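Local coordinates for protein tyrosine--tRNA ligase (Archaeoglobus fulgidus, PDB 2CYB) that probably attaches tyrosine to its cognate tRNA in two steps, first activating the amino acid with ATP to form Tyr-AMP and then transferring it to the acceptor end, at residues R8-N13 with A62-I67; G48-V53 with I98-D103; P205-L210 with I251-K256; P261-I266 with L308-E313. All coordinates share one frame; numbering follows the deposited sequence.

Interaction 1 (R8-N13 with A62-I67); sequences RLITRN and AGFEII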
loop_
_atom_site.group_PDB
_atom_site.type_symbol
_atom_site.label_atom_id
_atom_site.label_comp_id
_atom_site.label_asym_id
_atom_site.label_seq_id
_atom_site.Cartn_x
_atom_site.Cartn_y
_atom_site.Cartn_z
ATOM N N ARG A 8 0.156 2.851 39.182
ATOM C CA ARG A 8 1.558 3.174 39.448
ATOM C C ARG A 8 2.476 2.189 38.731
ATOM O O ARG A 8 3.476 2.578 38.127
ATOM C CB ARG A 8 1.842 3.122 40.954
ATOM C CG ARG A 8 0.971 4.045 41.793
ATOM C CD ARG A 8 1.464 5.487 41.777
ATOM N NE ARG A 8 2.630 5.681 42.638
ATOM C CZ ARG A 8 2.624 5.517 43.959
ATOM N NH1 ARG A 8 1.511 5.152 44.582
ATOM N NH2 ARG A 8 3.733 5.720 44.660
ATOM N N LEU A 9 2.125 0.909 38.812
ATOM C CA LEU A 9 2.899 -0.154 38.187
ATOM C C LEU A 9 2.842 -0.069 36.660
ATOM O O LEU A 9 3.865 -0.213 35.977
ATOM C CB LEU A 9 2.369 -1.515 38.651
ATOM C CG LEU A 9 2.912 -2.770 37.964
ATOM C CD1 LEU A 9 4.427 -2.846 38.115
ATOM C CD2 LEU A 9 2.246 -3.996 38.566
ATOM N N ILE A 10 1.647 0.172 36.133
ATOM C CA ILE A 10 1.455 0.270 34.690
ATOM C C ILE A 10 2.258 1.415 34.102
ATOM O O ILE A 10 2.889 1.272 33.058
ATOM C CB ILE A 10 -0.039 0.487 34.321
ATOM C CG1 ILE A 10 -0.848 -0.772 34.635
ATOM C CG2 ILE A 10 -0.166 0.822 32.836
ATOM C CD1 ILE A 10 -2.335 -0.609 34.429
ATOM N N THR A 11 2.254 2.553 34.778
ATOM C CA THR A 11 2.964 3.705 34.252
ATOM C C THR A 11 4.429 3.785 34.636
ATOM O O THR A 11 5.129 4.696 34.196
ATOM C CB THR A 11 2.277 5.000 34.673
ATOM O OG1 THR A 11 2.203 5.058 36.101
ATOM C CG2 THR A 11 0.875 5.052 34.103
ATOM N N ARG A 12 4.893 2.839 35.447
ATOM C CA ARG A 12 6.292 2.839 35.870
ATOM C C ARG A 12 7.203 2.772 34.654
ATOM O O ARG A 12 7.039 1.909 33.784
ATOM C CB ARG A 12 6.589 1.644 36.781
ATOM C CG ARG A 12 8.050 1.580 37.255
ATOM C CD ARG A 12 8.278 0.427 38.232
ATOM N NE ARG A 12 8.150 -0.885 37.600
ATOM C CZ ARG A 12 8.111 -2.035 38.268
ATOM N NH1 ARG A 12 7.997 -3.190 37.619
ATOM N NH2 ARG A 12 8.175 -2.033 39.594
ATOM N N ASN A 13 8.154 3.696 34.604
ATOM C CA ASN A 13 9.114 3.761 33.517
ATOM C C ASN A 13 8.502 4.029 32.150
ATOM O O ASN A 13 9.132 3.783 31.124
ATOM C CB ASN A 13 9.940 2.478 33.470
ATOM C CG ASN A 13 10.930 2.386 34.626
ATOM O OD1 ASN A 13 11.328 3.405 35.191
ATOM N ND2 ASN A 13 11.335 1.173 34.965
ATOM N N ALA A 62 -0.653 -6.455 36.639
ATOM C CA ALA A 62 -1.718 -5.534 37.004
ATOM C C ALA A 62 -3.089 -6.026 36.535
ATOM O O ALA A 62 -4.063 -5.281 36.585
ATOM C CB ALA A 62 -1.434 -4.149 36.437
ATOM N N GLY A 63 -3.155 -7.264 36.055
ATOM C CA GLY A 63 -4.434 -7.813 35.629
ATOM C C GLY A 63 -4.815 -7.799 34.157
ATOM O O GLY A 63 -5.888 -8.290 33.802
ATOM N N PHE A 64 -3.960 -7.246 33.301
ATOM C CA PHE A 64 -4.245 -7.188 31.866
ATOM C C PHE A 64 -4.059 -8.522 31.166
ATOM O O PHE A 64 -3.292 -9.375 31.620
ATOM C CB PHE A 64 -3.320 -6.192 31.156
ATOM C CG PHE A 64 -3.772 -4.770 31.220
ATOM C CD1 PHE A 64 -3.820 -4.087 32.428
ATOM C CD2 PHE A 64 -4.118 -4.091 30.051
ATOM C CE1 PHE A 64 -4.201 -2.751 32.475
ATOM C CE2 PHE A 64 -4.500 -2.755 30.085
ATOM C CZ PHE A 64 -4.542 -2.080 31.304
ATOM N N GLU A 65 -4.772 -8.679 30.052
ATOM C CA GLU A 65 -4.664 -9.854 29.191
ATOM C C GLU A 65 -3.528 -9.401 28.278
ATOM O O GLU A 65 -3.522 -8.247 27.857
ATOM C CB GLU A 65 -5.925 -10.038 28.334
ATOM C CG GLU A 65 -7.188 -10.444 29.077
ATOM C CD GLU A 65 -8.368 -10.675 28.135
ATOM O OE1 GLU A 65 -9.402 -11.199 28.591
ATOM O OE2 GLU A 65 -8.268 -10.329 26.936
ATOM N N ILE A 66 -2.583 -10.281 27.971
ATOM C CA ILE A 66 -1.452 -9.890 27.135
ATOM C C ILE A 66 -1.334 -10.603 25.799
ATOM O O ILE A 66 -1.406 -11.831 25.719
ATOM C CB ILE A 66 -0.108 -10.092 27.880
ATOM C CG1 ILE A 66 -0.100 -9.294 29.184
ATOM C CG2 ILE A 66 1.054 -9.660 26.990
ATOM C CD1 ILE A 66 -0.278 -7.807 29.007
ATOM N N ILE A 67 -1.147 -9.819 24.744
ATOM C CA ILE A 67 -0.962 -10.381 23.418
ATOM C C ILE A 67 0.397 -9.931 22.895
ATOM O O ILE A 67 0.757 -8.761 23.011
ATOM C CB ILE A 67 -2.033 -9.894 22.422
ATOM C CG1 ILE A 67 -3.413 -10.392 22.849
ATOM C CG2 ILE A 67 -1.701 -10.397 21.018
ATOM C CD1 ILE A 67 -4.515 -9.993 21.893
#
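Ala62 and Phe64 flank the glycine of a Schellman motif that closes helix 47-61 before strand 65-70 of the Rossmann-fold sheet, and Leu9 and Ile10 of the N-terminal helix pack onto this turn. Gly63, at positive phi, is the C-prime residue: its N reaches back to Gln60 O, and Phe64 N to Leu59 O. The contact itself is wholly apolar. Ala62 CB sits 3.9 Å from Ile10 CG1 and more loosely, at 4.3 Å, from Leu9 CD2. Ile10 carries its longer branch beside the backbone N (chi1 -69°) and stretches it straight out (chi2 175°), which brings CD1 past the alanine to the phenyl ring. That methyl is 3.4 Å from Phe64 CE1 and 4.1 Å from Phe64 CZ, an oblique approach in which the two side chains run roughly perpendicular. Ile10 thus touches both residues beside the glycine, joining the chain's first helix to the helix-strand turn. Phe64 also rests on Leu59 of helix 47-61 and on Ala35 of strand 34-39, while Ile10 continues onto Leu23 and Ile27 of helix 20-28, so the first helix is held against helix 20-28 and against the turn leading into strand 65-70.

Interaction 2 (G48-V53 with I98-D103); sequences GHMMTV and IALGLD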
loop_
_atom_site.group_PDB
_atom_site.type_symbol
_atom_site.label_atom_id
_atom_site.label_comp_id
_atom_site.label_asym_id
_atom_site.label_seq_id
_atom_site.Cartn_x
_atom_site.Cartn_y
_atom_site.Cartn_z
ATOM N N GLY A 48 16.541 -3.482 24.127
ATOM C CA GLY A 48 15.446 -2.672 23.621
ATOM C C GLY A 48 14.141 -3.447 23.675
ATOM O O GLY A 48 13.109 -2.905 24.069
ATOM N N HIS A 49 14.186 -4.715 23.271
ATOM C CA HIS A 49 13.004 -5.572 23.297
ATOM C C HIS A 49 12.578 -5.782 24.738
ATOM O O HIS A 49 11.390 -5.748 25.059
ATOM C CB HIS A 49 13.312 -6.941 22.691
ATOM C CG HIS A 49 13.635 -6.901 21.234
ATOM N ND1 HIS A 49 12.666 -6.949 20.253
ATOM C CD2 HIS A 49 14.818 -6.792 20.589
ATOM C CE1 HIS A 49 13.243 -6.873 19.068
ATOM N NE2 HIS A 49 14.549 -6.776 19.244
ATOM N N MET A 50 13.564 -6.019 25.602
ATOM C CA MET A 50 13.303 -6.256 27.017
ATOM C C MET A 50 12.626 -5.059 27.681
ATOM O O MET A 50 11.987 -5.195 28.719
ATOM C CB MET A 50 14.608 -6.618 27.733
ATOM C CG MET A 50 15.203 -7.935 27.247
ATOM S SD MET A 50 16.780 -8.395 27.989
ATOM C CE MET A 50 17.891 -8.124 26.633
ATOM N N MET A 51 12.759 -3.892 27.064
ATOM C CA MET A 51 12.141 -2.671 27.573
ATOM C C MET A 51 10.616 -2.827 27.536
ATOM O O MET A 51 9.925 -2.614 28.543
ATOM C CB MET A 51 12.551 -1.488 26.694
ATOM C CG MET A 51 11.867 -0.176 27.025
ATOM S SD MET A 51 12.401 0.481 28.607
ATOM C CE MET A 51 14.110 0.345 28.420
ATOM N N THR A 52 10.097 -3.203 26.370
ATOM C CA THR A 52 8.662 -3.379 26.195
ATOM C C THR A 52 8.183 -4.701 26.771
ATOM O O THR A 52 7.027 -4.826 27.173
ATOM C CB THR A 52 8.251 -3.268 24.700
ATOM O OG1 THR A 52 9.060 -4.139 23.899
ATOM C CG2 THR A 52 8.408 -1.830 24.212
ATOM N N VAL A 53 9.067 -5.690 26.820
ATOM C CA VAL A 53 8.689 -6.976 27.389
ATOM C C VAL A 53 8.411 -6.787 28.878
ATOM O O VAL A 53 7.418 -7.298 29.406
ATOM C CB VAL A 53 9.802 -8.023 27.200
ATOM C CG1 VAL A 53 9.577 -9.204 28.133
ATOM C CG2 VAL A 53 9.815 -8.503 25.751
ATOM N N ILE A 98 9.249 -16.128 25.750
ATOM C CA ILE A 98 8.765 -17.036 26.784
ATOM C C ILE A 98 9.852 -17.146 27.850
ATOM O O ILE A 98 9.598 -16.966 29.044
ATOM C CB ILE A 98 8.487 -18.444 26.211
ATOM C CG1 ILE A 98 7.338 -18.375 25.203
ATOM C CG2 ILE A 98 8.143 -19.413 27.344
ATOM C CD1 ILE A 98 7.049 -19.685 24.511
ATOM N N ALA A 99 11.069 -17.423 27.394
ATOM C CA ALA A 99 12.221 -17.565 28.275
ATOM C C ALA A 99 12.487 -16.314 29.110
ATOM O O ALA A 99 13.058 -16.404 30.192
ATOM C CB ALA A 99 13.452 -17.920 27.456
ATOM N N LEU A 100 12.077 -15.151 28.610
ATOM C CA LEU A 100 12.278 -13.899 29.334
ATOM C C LEU A 100 11.204 -13.675 30.393
ATOM O O LEU A 100 11.277 -12.725 31.177
ATOM C CB LEU A 100 12.288 -12.714 28.370
ATOM C CG LEU A 100 13.503 -12.569 27.454
ATOM C CD1 LEU A 100 13.288 -11.380 26.529
ATOM C CD2 LEU A 100 14.767 -12.377 28.286
ATOM N N GLY A 101 10.200 -14.546 30.410
ATOM C CA GLY A 101 9.143 -14.408 31.390
ATOM C C GLY A 101 7.744 -14.358 30.810
ATOM O O GLY A 101 6.766 -14.500 31.544
ATOM N N LEU A 102 7.631 -14.144 29.504
ATOM C CA LEU A 102 6.315 -14.095 28.881
ATOM C C LEU A 102 5.843 -15.491 28.481
ATOM O O LEU A 102 5.625 -15.770 27.299
ATOM C CB LEU A 102 6.329 -13.173 27.655
ATOM C CG LEU A 102 6.337 -11.671 27.946
ATOM C CD1 LEU A 102 6.424 -10.889 26.642
ATOM C CD2 LEU A 102 5.072 -11.293 28.705
ATOM N N ASP A 103 5.685 -16.363 29.476
ATOM C CA ASP A 103 5.235 -17.731 29.235
ATOM C C ASP A 103 3.822 -17.750 28.662
ATOM O O ASP A 103 3.038 -16.821 28.871
ATOM C CB ASP A 103 5.294 -18.545 30.532
ATOM C CG ASP A 103 4.539 -17.888 31.667
ATOM O OD1 ASP A 103 3.294 -17.803 31.587
ATOM O OD2 ASP A 103 5.192 -17.449 32.636
#
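The backbones come closest at Val53 and Leu102, whose CA atoms are 7.7 Å apart, where the helix that starts in the HIGH motif passes the turn ending helix 83-99. That turn is a Schellman motif with Gly101 at positive phi; Gly101 N bonds to Ile98 O at 2.8 Å, and an inverse gamma turn centred on Leu102 follows at once. The two bends present Leu100 and Leu102, one either side of the glycine, to the same helix. Val53 faces both. Its CG1 stands anti to the backbone N (chi1 163°) and reaches Leu102, lying 3.9 Å from CD1 and 4.1 Å from CG of that leucine. One turn back along helix 47-61, Met50 meets Leu100 at about a right angle. All four side chains are buried, and they hold the HIGH-motif helix against the end of helix 83-99 through apolar packing alone. Leu100 also touches Ala315 of helix 297-319, and Val53 rests on Tyr39 of strand 34-39, so the contact has neighbours in both the sheet and the C-terminal helix. Met50 makes its touch with CG, 4.0 Å from Leu100 CD1, before its chain bends at chi3.

Interaction 3 (P205-L210 with I251-K256); sequences PILVGL and ILDIAK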
loop_
_atom_site.group_PDB
_atom_site.type_symbol
_atom_site.label_atom_id
_atom_site.label_comp_id
_atom_site.label_asym_id
_atom_site.label_seq_id
_atom_site.Cartn_x
_atom_site.Cartn_y
_atom_site.Cartn_z
ATOM N N PRO A 205 10.362 4.833 26.813
ATOM C CA PRO A 205 11.420 5.654 26.226
ATOM C C PRO A 205 12.319 4.844 25.302
ATOM O O PRO A 205 12.378 3.618 25.397
ATOM C CB PRO A 205 12.167 6.182 27.452
ATOM C CG PRO A 205 11.982 5.089 28.460
ATOM C CD PRO A 205 10.537 4.690 28.269
ATOM N N ILE A 206 13.007 5.525 24.397
ATOM C CA ILE A 206 13.922 4.847 23.484
ATOM C C ILE A 206 15.288 4.756 24.170
ATOM O O ILE A 206 15.860 5.770 24.556
ATOM C CB ILE A 206 14.070 5.626 22.162
ATOM C CG1 ILE A 206 12.710 5.729 21.461
ATOM C CG2 ILE A 206 15.098 4.947 21.274
ATOM C CD1 ILE A 206 12.021 4.398 21.236
ATOM N N LEU A 207 15.801 3.541 24.323
ATOM C CA LEU A 207 17.089 3.336 24.979
ATOM C C LEU A 207 18.280 3.757 24.133
ATOM O O LEU A 207 18.429 3.310 22.999
ATOM C CB LEU A 207 17.267 1.866 25.350
ATOM C CG LEU A 207 16.476 1.295 26.520
ATOM C CD1 LEU A 207 16.813 -0.188 26.660
ATOM C CD2 LEU A 207 16.816 2.054 27.804
ATOM N N VAL A 208 19.134 4.613 24.683
ATOM C CA VAL A 208 20.316 5.029 23.947
ATOM C C VAL A 208 21.283 3.854 23.976
ATOM O O VAL A 208 21.192 2.985 24.850
ATOM C CB VAL A 208 20.984 6.264 24.585
ATOM C CG1 VAL A 208 19.974 7.392 24.688
ATOM C CG2 VAL A 208 21.550 5.914 25.959
ATOM N N GLY A 209 22.192 3.812 23.012
ATOM C CA GLY A 209 23.158 2.730 22.961
ATOM C C GLY A 209 24.226 2.848 24.036
ATOM O O GLY A 209 24.351 3.882 24.685
ATOM N N LEU A 210 25.001 1.781 24.209
ATOM C CA LEU A 210 26.064 1.724 25.212
ATOM C C LEU A 210 27.097 2.847 25.135
ATOM O O LEU A 210 27.760 3.146 26.130
ATOM C CB LEU A 210 26.768 0.369 25.130
ATOM C CG LEU A 210 25.880 -0.827 25.498
ATOM C CD1 LEU A 210 26.608 -2.129 25.221
ATOM C CD2 LEU A 210 25.480 -0.728 26.964
ATOM N N ILE A 251 24.253 2.784 31.516
ATOM C CA ILE A 251 24.360 1.871 32.642
ATOM C C ILE A 251 23.236 2.115 33.645
ATOM O O ILE A 251 22.616 1.166 34.134
ATOM C CB ILE A 251 25.738 2.016 33.331
ATOM C CG1 ILE A 251 26.837 1.803 32.291
ATOM C CG2 ILE A 251 25.882 1.005 34.460
ATOM C CD1 ILE A 251 26.706 0.497 31.520
ATOM N N LEU A 252 22.974 3.382 33.944
ATOM C CA LEU A 252 21.902 3.720 34.868
ATOM C C LEU A 252 20.580 3.237 34.284
ATOM O O LEU A 252 19.701 2.770 35.012
ATOM C CB LEU A 252 21.846 5.226 35.102
ATOM C CG LEU A 252 22.783 5.753 36.189
ATOM C CD1 LEU A 252 22.629 7.261 36.305
ATOM C CD2 LEU A 252 22.452 5.082 37.515
ATOM N N ASP A 253 20.449 3.336 32.963
ATOM C CA ASP A 253 19.233 2.903 32.291
ATOM C C ASP A 253 18.993 1.419 32.493
ATOM O O ASP A 253 17.859 1.004 32.719
ATOM C CB ASP A 253 19.289 3.220 30.787
ATOM C CG ASP A 253 19.051 4.696 30.492
ATOM O OD1 ASP A 253 19.308 5.131 29.346
ATOM O OD2 ASP A 253 18.602 5.421 31.405
ATOM N N ILE A 254 20.045 0.611 32.418
ATOM C CA ILE A 254 19.864 -0.820 32.614
ATOM C C ILE A 254 19.404 -1.071 34.048
ATOM O O ILE A 254 18.569 -1.938 34.301
ATOM C CB ILE A 254 21.160 -1.602 32.327
ATOM C CG1 ILE A 254 21.539 -1.429 30.851
ATOM C CG2 ILE A 254 20.964 -3.084 32.659
ATOM C CD1 ILE A 254 22.855 -2.101 30.467
ATOM N N ALA A 255 19.947 -0.311 34.994
ATOM C CA ALA A 255 19.534 -0.479 36.381
ATOM C C ALA A 255 18.059 -0.093 36.525
ATOM O O ALA A 255 17.269 -0.817 37.131
ATOM C CB ALA A 255 20.385 0.396 37.292
ATOM N N LYS A 256 17.701 1.051 35.954
ATOM C CA LYS A 256 16.340 1.563 36.031
ATOM C C LYS A 256 15.270 0.724 35.334
ATOM O O LYS A 256 14.233 0.417 35.927
ATOM C CB LYS A 256 16.289 2.990 35.475
ATOM C CG LYS A 256 14.923 3.667 35.608
ATOM C CD LYS A 256 14.922 5.048 34.958
ATOM C CE LYS A 256 13.567 5.732 35.076
ATOM N NZ LYS A 256 13.173 5.949 36.501
HETATM O O HOH W 1 18.257 5.998 27.191
HETATM O O HOH W 2 20.024 2.988 27.590
#
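Asp253 OD1 takes a hydrogen bond from each of two waters, and both waters also hold the backbone of Val208. The first water accepts the N-H of Val208 at 3.0 Å from that N and donates to Asp253 OD1 over a short 2.5 Å. The second donates twice, to Val208 O at 3.0 Å and to Asp253 OD1 at 2.9 Å. One carboxylate oxygen is therefore tied through water to both polar backbone groups of a single residue in the irregular loop that follows strand 200-204 and leads toward the KMSKS motif. Direct contact is sparse and consists of van der Waals touches. Leu207 CD2 lies 4.0 Å from Asp253 CB, the two side chains sliding past each other in opposite directions, and Val208 CG2 approaches Asp253 OD1 to 4.1 Å, crossing that side chain at about a right angle. Asp253 turns CG beside its backbone N (chi1 -76°), which carries OD1 to the waters. Leu207 leans further along helix 250-263, onto Tyr257 and His258. Two donors converging on one oxygen are consistent with an ionised aspartate. At this surface contact loop and helix are joined mainly through water rather than by a direct bond.

Interaction 4 (P261-I266 with L308-E313); sequences PRFGKI and LNMLLE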
loop_
_atom_site.group_PDB
_atom_site.type_symbol
_atom_site.label_atom_id
_atom_site.label_comp_id
_atom_site.label_asym_id
_atom_site.label_seq_id
_atom_site.Cartn_x
_atom_site.Cartn_y
_atom_site.Cartn_z
ATOM N N PRO A 261 13.298 -3.338 38.259
ATOM C CA PRO A 261 11.942 -3.872 38.064
ATOM C C PRO A 261 11.881 -5.386 38.228
ATOM O O PRO A 261 10.877 -5.930 38.681
ATOM C CB PRO A 261 11.603 -3.433 36.641
ATOM C CG PRO A 261 12.289 -2.099 36.547
ATOM C CD PRO A 261 13.654 -2.411 37.167
ATOM N N ARG A 262 12.963 -6.065 37.868
ATOM C CA ARG A 262 13.002 -7.515 37.959
ATOM C C ARG A 262 13.504 -8.063 39.285
ATOM O O ARG A 262 13.003 -9.079 39.763
ATOM C CB ARG A 262 13.844 -8.080 36.812
ATOM C CG ARG A 262 13.149 -7.963 35.475
ATOM C CD ARG A 262 14.058 -8.274 34.307
ATOM N NE ARG A 262 13.273 -8.445 33.090
ATOM C CZ ARG A 262 12.391 -9.425 32.911
ATOM N NH1 ARG A 262 12.188 -10.322 33.869
ATOM N NH2 ARG A 262 11.704 -9.504 31.780
ATOM N N PHE A 263 14.484 -7.396 39.890
ATOM C CA PHE A 263 15.026 -7.883 41.156
ATOM C C PHE A 263 14.500 -7.217 42.419
ATOM O O PHE A 263 14.557 -7.808 43.497
ATOM C CB PHE A 263 16.550 -7.796 41.152
ATOM C CG PHE A 263 17.207 -8.715 40.163
ATOM C CD1 PHE A 263 17.392 -8.320 38.841
ATOM C CD2 PHE A 263 17.629 -9.984 40.551
ATOM C CE1 PHE A 263 17.989 -9.177 37.914
ATOM C CE2 PHE A 263 18.230 -10.852 39.629
ATOM C CZ PHE A 263 18.407 -10.443 38.309
ATOM N N GLY A 264 14.006 -5.992 42.300
ATOM C CA GLY A 264 13.486 -5.304 43.472
ATOM C C GLY A 264 14.511 -4.402 44.131
ATOM O O GLY A 264 14.182 -3.345 44.673
ATOM N N LYS A 265 15.767 -4.824 44.080
ATOM C CA LYS A 265 16.857 -4.060 44.661
ATOM C C LYS A 265 18.140 -4.523 43.996
ATOM O O LYS A 265 18.176 -5.590 43.384
ATOM C CB LYS A 265 16.946 -4.310 46.170
ATOM C CG LYS A 265 17.216 -5.762 46.549
ATOM C CD LYS A 265 16.089 -6.683 46.093
ATOM C CE LYS A 265 16.359 -8.140 46.449
ATOM N NZ LYS A 265 16.413 -8.375 47.919
ATOM N N ILE A 266 19.190 -3.724 44.108
ATOM C CA ILE A 266 20.463 -4.110 43.521
ATOM C C ILE A 266 21.585 -3.882 44.525
ATOM O O ILE A 266 21.741 -2.786 45.070
ATOM C CB ILE A 266 20.743 -3.329 42.222
ATOM C CG1 ILE A 266 22.109 -3.732 41.657
ATOM C CG2 ILE A 266 20.667 -1.832 42.487
ATOM C CD1 ILE A 266 22.426 -3.098 40.312
ATOM N N LEU A 308 22.709 -8.288 35.152
ATOM C CA LEU A 308 22.277 -8.519 33.782
ATOM C C LEU A 308 22.651 -9.945 33.392
ATOM O O LEU A 308 21.868 -10.643 32.749
ATOM C CB LEU A 308 22.934 -7.517 32.827
ATOM C CG LEU A 308 22.414 -7.515 31.386
ATOM C CD1 LEU A 308 20.890 -7.362 31.369
ATOM C CD2 LEU A 308 23.064 -6.371 30.625
ATOM N N ASN A 309 23.841 -10.386 33.791
ATOM C CA ASN A 309 24.263 -11.746 33.469
ATOM C C ASN A 309 23.387 -12.785 34.154
ATOM O O ASN A 309 23.160 -13.865 33.608
ATOM C CB ASN A 309 25.735 -11.971 33.830
ATOM C CG ASN A 309 26.667 -11.556 32.713
ATOM O OD1 ASN A 309 26.343 -11.722 31.536
ATOM N ND2 ASN A 309 27.833 -11.025 33.067
ATOM N N MET A 310 22.891 -12.467 35.345
ATOM C CA MET A 310 22.022 -13.396 36.053
ATOM C C MET A 310 20.717 -13.495 35.274
ATOM O O MET A 310 20.150 -14.573 35.101
ATOM C CB MET A 310 21.741 -12.901 37.478
ATOM C CG MET A 310 22.942 -12.964 38.406
ATOM S SD MET A 310 22.498 -12.671 40.137
ATOM C CE MET A 310 22.462 -10.902 40.156
ATOM N N LEU A 311 20.264 -12.345 34.796
ATOM C CA LEU A 311 19.029 -12.235 34.031
ATOM C C LEU A 311 19.091 -13.077 32.750
ATOM O O LEU A 311 18.200 -13.887 32.479
ATOM C CB LEU A 311 18.793 -10.754 33.702
ATOM C CG LEU A 311 17.377 -10.224 33.482
ATOM C CD1 LEU A 311 17.394 -8.708 33.535
ATOM C CD2 LEU A 311 16.843 -10.708 32.149
ATOM N N LEU A 312 20.151 -12.883 31.972
ATOM C CA LEU A 312 20.334 -13.607 30.717
ATOM C C LEU A 312 20.642 -15.082 30.923
ATOM O O LEU A 312 20.165 -15.932 30.165
ATOM C CB LEU A 312 21.448 -12.959 29.895
ATOM C CG LEU A 312 21.119 -11.635 29.199
ATOM C CD1 LEU A 312 20.604 -10.622 30.199
ATOM C CD2 LEU A 312 22.366 -11.112 28.509
ATOM N N GLU A 313 21.441 -15.391 31.939
ATOM C CA GLU A 313 21.778 -16.779 32.228
ATOM C C GLU A 313 20.497 -17.548 32.505
ATOM O O GLU A 313 20.286 -18.636 31.973
ATOM C CB GLU A 313 22.715 -16.865 33.436
ATOM C CG GLU A 313 24.183 -16.752 33.075
ATOM C CD GLU A 313 24.664 -17.930 32.244
ATOM O OE1 GLU A 313 24.638 -19.072 32.757
ATOM O OE2 GLU A 313 25.064 -17.717 31.080
#
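Met310 meets Phe263 with its CB, 4.2 Å from Phe263 CZ, approaching the ring obliquely. Leu311 comes next and carries the larger share of this helix's side of the contact. Its backbone N sits at the ring's edge, close to the ring plane and 4.4 Å from Phe263 CZ, while its CD1 is at the same distance from Phe263 CE1. The leucine swings CG roughly opposite its backbone N (chi1 -153°), which turns CD1 toward Arg262 as well. That methyl is 3.5 Å from Arg262 CD, and Leu311 CG follows at 3.9 Å from the same carbon. Arg262 runs extended from CG to NE and crosses the leucine at about a right angle; its CD makes the closest touch, and the guanidinium carries on, its NH2 making a weak hydrogen bond to Leu100 O. Arg262 and Phe263 are the last two residues of helix 250-263, just before Gly264, at positive phi. An edge-to-face contact with Tyr307 gives Phe263 a further partner on helix 297-319, and Arg262 also lies on Met57 of helix 47-61, so this helix end touches both the C-terminal helix and the helix leading from the HIGH motif.

In the fold
Interaction 2 is the buried member of the set, all four of its touching side chains being enclosed; interactions 1 and 4 are partly buried and interaction 3 lies at the surface. The chemistry follows: apolar packing alone in interactions 1 and 2, the same with an arginine stem in interaction 4, and bridging water in interaction 3. Helix 47-61 links the first two, interaction 2 using its start and interaction 1 the turn at its end, while interactions 3 and 4 share helix 250-263. Asn13 ND2 probably hydrogen-bonds to Lys256 O and Arg12 lies against Pro261, so residues after the first helix meet helix 250-263; Met51 on Leu207 brings the HIGH-motif helix to the loop after strand 200-204.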